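Local coordinates for putative D-alanine N-acetyltransferase of GNAT family (Desulfovibrio desulfuricans subsp. desulfuricans, PDB 2R7H), which probably transfers an acyl group, most likely acetyl from acetyl-CoA, to an acceptor amine, as other members of the GNAT acetyltransferase family do, at residues B[154-159]-B[171-176]. Numbering follows the deposited sequence.
Sequences SAEAVL and IYRLEV
Ser154 and Arg173 form an antiparallel hydrogen-bonded pair, Ser154 N giving to Arg173 O at 3.0 Å and Arg173 N to Ser154 O at 2.7 Å. Ala155 and Tyr172 follow as a non-hydrogen-bonded pair, and beyond them the register slips by one residue in a classic beta bulge. There Ile171 O receives Glu156 N at 2.7 Å and, weakly, Ala157 N, while Ile171 N donates to Ala157 O almost straight (173°). Glu156, with psi near -24°, takes up the extra residue, an irregular turn consistent with its carboxylate leaning over Arg173.

CG of Glu156 and CG of Arg173 both stand anti to their backbone nitrogens, and the two side chains cross obliquely. Arg173 NH1 reaches Glu156 OE1 on its syn side at 2.9 Å in a salt bridge, the carboxylate and guanidinium planes standing almost perpendicular (88°). Arg173 NE binds Glu175 OE2 through the anti lone pair of that oxygen; the long arginine can thus span both carboxylates. Ile171 CD1 packs on small, buried Ala157 (CB 4.1 Å away), apolar against apolar. On the other face small Ala155 suits the broad Tyr172 ring, its CB lying 3.8 Å from Tyr172 CE1, while the phenol hydroxyl bonds to Glu149. A water joins Ser154 OG to Arg173 O.

This hairpin forms one edge of the sheet within the chain, 154-159 outermost. In the second subunit, Lys160 backbone O accepts from Arg173 NH1 and its backbone N donates to Glu156 OE2. One guanidinium between two carboxylates would offset their like charges at this subunit interface.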
loop_
_atom_site.group_PDB
_atom_site.type_symbol
_atom_site.label_atom_id
_atom_site.label_comp_id
_atom_site.label_asym_id
_atom_site.label_seq_id
_atom_site.Cartn_x
_atom_site.Cartn_y
_atom_site.Cartn_z
ATOM N N SER B 154 -9.072 16.496 2.205
ATOM C CA SER B 154 -10.467 16.176 2.030
ATOM C C SER B 154 -10.551 14.640 2.102
ATOM O O SER B 154 -9.643 13.932 1.669
ATOM C CB SER B 154 -10.988 16.716 0.698
ATOM O OG SER B 154 -10.324 16.090 -0.390
ATOM N N ALA B 155 -11.596 14.150 2.755
ATOM C CA ALA B 155 -11.890 12.745 2.879
ATOM C C ALA B 155 -12.322 12.331 1.490
ATOM O O ALA B 155 -13.370 12.744 1.044
ATOM C CB ALA B 155 -13.055 12.557 3.875
ATOM N N GLU B 156 -11.521 11.553 0.771
ATOM C CA GLU B 156 -11.906 11.121 -0.598
ATOM C C GLU B 156 -12.468 9.702 -0.715
ATOM O O GLU B 156 -13.188 9.420 -1.674
ATOM C CB GLU B 156 -10.754 11.326 -1.571
ATOM C CG GLU B 156 -11.107 11.055 -3.039
ATOM C CD GLU B 156 -10.012 11.376 -3.991
ATOM O OE1 GLU B 156 -8.837 11.297 -3.586
ATOM O OE2 GLU B 156 -10.328 11.640 -5.178
ATOM N N ALA B 157 -12.149 8.812 0.226
ATOM C CA ALA B 157 -12.629 7.430 0.186
ATOM C C ALA B 157 -12.773 6.880 1.596
ATOM O O ALA B 157 -12.031 7.266 2.508
ATOM C CB ALA B 157 -11.637 6.566 -0.593
ATOM N N VAL B 158 -13.716 5.948 1.727
ATOM C CA VAL B 158 -14.037 5.240 2.948
ATOM C C VAL B 158 -14.129 3.763 2.536
ATOM O O VAL B 158 -14.822 3.440 1.584
ATOM C CB VAL B 158 -15.377 5.748 3.548
ATOM C CG1 VAL B 158 -15.726 4.992 4.846
ATOM C CG2 VAL B 158 -15.314 7.238 3.821
ATOM N N LEU B 159 -13.302 2.910 3.145
ATOM C CA LEU B 159 -13.309 1.478 2.912
ATOM C C LEU B 159 -13.899 0.919 4.215
ATOM O O LEU B 159 -13.229 0.937 5.250
ATOM C CB LEU B 159 -11.904 0.931 2.559
ATOM C CG LEU B 159 -11.187 1.605 1.342
ATOM C CD1 LEU B 159 -9.881 0.842 1.071
ATOM C CD2 LEU B 159 -12.051 1.662 0.067
ATOM N N ILE B 171 -9.500 7.684 3.626
ATOM C CA ILE B 171 -8.357 8.145 2.819
ATOM C C ILE B 171 -8.573 9.623 2.555
ATOM O O ILE B 171 -9.612 10.032 1.992
ATOM C CB ILE B 171 -8.172 7.371 1.494
ATOM C CG1 ILE B 171 -8.057 5.851 1.746
ATOM C CG2 ILE B 171 -6.898 7.866 0.789
ATOM C CD1 ILE B 171 -8.006 4.966 0.476
ATOM N N TYR B 172 -7.607 10.416 3.031
ATOM C CA TYR B 172 -7.587 11.850 2.936
ATOM C C TYR B 172 -6.656 12.266 1.831
ATOM O O TYR B 172 -5.559 11.762 1.693
ATOM C CB TYR B 172 -7.159 12.471 4.293
ATOM C CG TYR B 172 -8.266 12.485 5.308
ATOM C CD1 TYR B 172 -9.241 13.491 5.282
ATOM C CD2 TYR B 172 -8.339 11.533 6.300
ATOM C CE1 TYR B 172 -10.270 13.512 6.198
ATOM C CE2 TYR B 172 -9.369 11.566 7.221
ATOM C CZ TYR B 172 -10.318 12.536 7.160
ATOM O OH TYR B 172 -11.325 12.520 8.076
ATOM N N ARG B 173 -7.089 13.230 1.056
ATOM C CA ARG B 173 -6.347 13.728 -0.088
ATOM C C ARG B 173 -5.913 15.200 0.080
ATOM O O ARG B 173 -6.719 16.018 0.479
ATOM C CB ARG B 173 -7.332 13.709 -1.263
ATOM C CG ARG B 173 -6.813 14.175 -2.627
ATOM C CD ARG B 173 -7.977 14.558 -3.457
ATOM N NE ARG B 173 -7.564 14.948 -4.790
ATOM C CZ ARG B 173 -7.287 14.100 -5.765
ATOM N NH1 ARG B 173 -7.302 12.774 -5.569
ATOM N NH2 ARG B 173 -6.928 14.600 -6.937
ATOM N N LEU B 174 -4.651 15.521 -0.233
ATOM C CA LEU B 174 -4.210 16.931 -0.250
ATOM C C LEU B 174 -3.596 17.189 -1.615
ATOM O O LEU B 174 -2.661 16.512 -2.014
ATOM C CB LEU B 174 -3.154 17.248 0.806
ATOM C CG LEU B 174 -2.685 18.710 0.952
ATOM C CD1 LEU B 174 -3.767 19.569 1.553
ATOM C CD2 LEU B 174 -1.497 18.769 1.858
ATOM N N GLU B 175 -4.154 18.127 -2.362
ATOM C CA GLU B 175 -3.599 18.516 -3.663
ATOM C C GLU B 175 -2.509 19.507 -3.297
ATOM O O GLU B 175 -2.752 20.502 -2.589
ATOM C CB GLU B 175 -4.652 19.131 -4.561
ATOM C CG GLU B 175 -5.744 18.118 -4.891
ATOM C CD GLU B 175 -6.807 18.594 -5.824
ATOM O OE1 GLU B 175 -6.646 19.670 -6.424
ATOM O OE2 GLU B 175 -7.819 17.869 -5.967
ATOM N N VAL B 176 -1.304 19.188 -3.748
ATOM C CA VAL B 176 -0.052 19.930 -3.481
ATOM C C VAL B 176 0.417 20.884 -4.615
ATOM O O VAL B 176 1.211 21.814 -4.381
ATOM C CB VAL B 176 1.047 18.888 -3.043
ATOM C CG1 VAL B 176 2.373 19.192 -3.574
ATOM C CG2 VAL B 176 1.025 18.671 -1.503
HETATM O O HOH W 1 -8.530 17.667 -1.640
#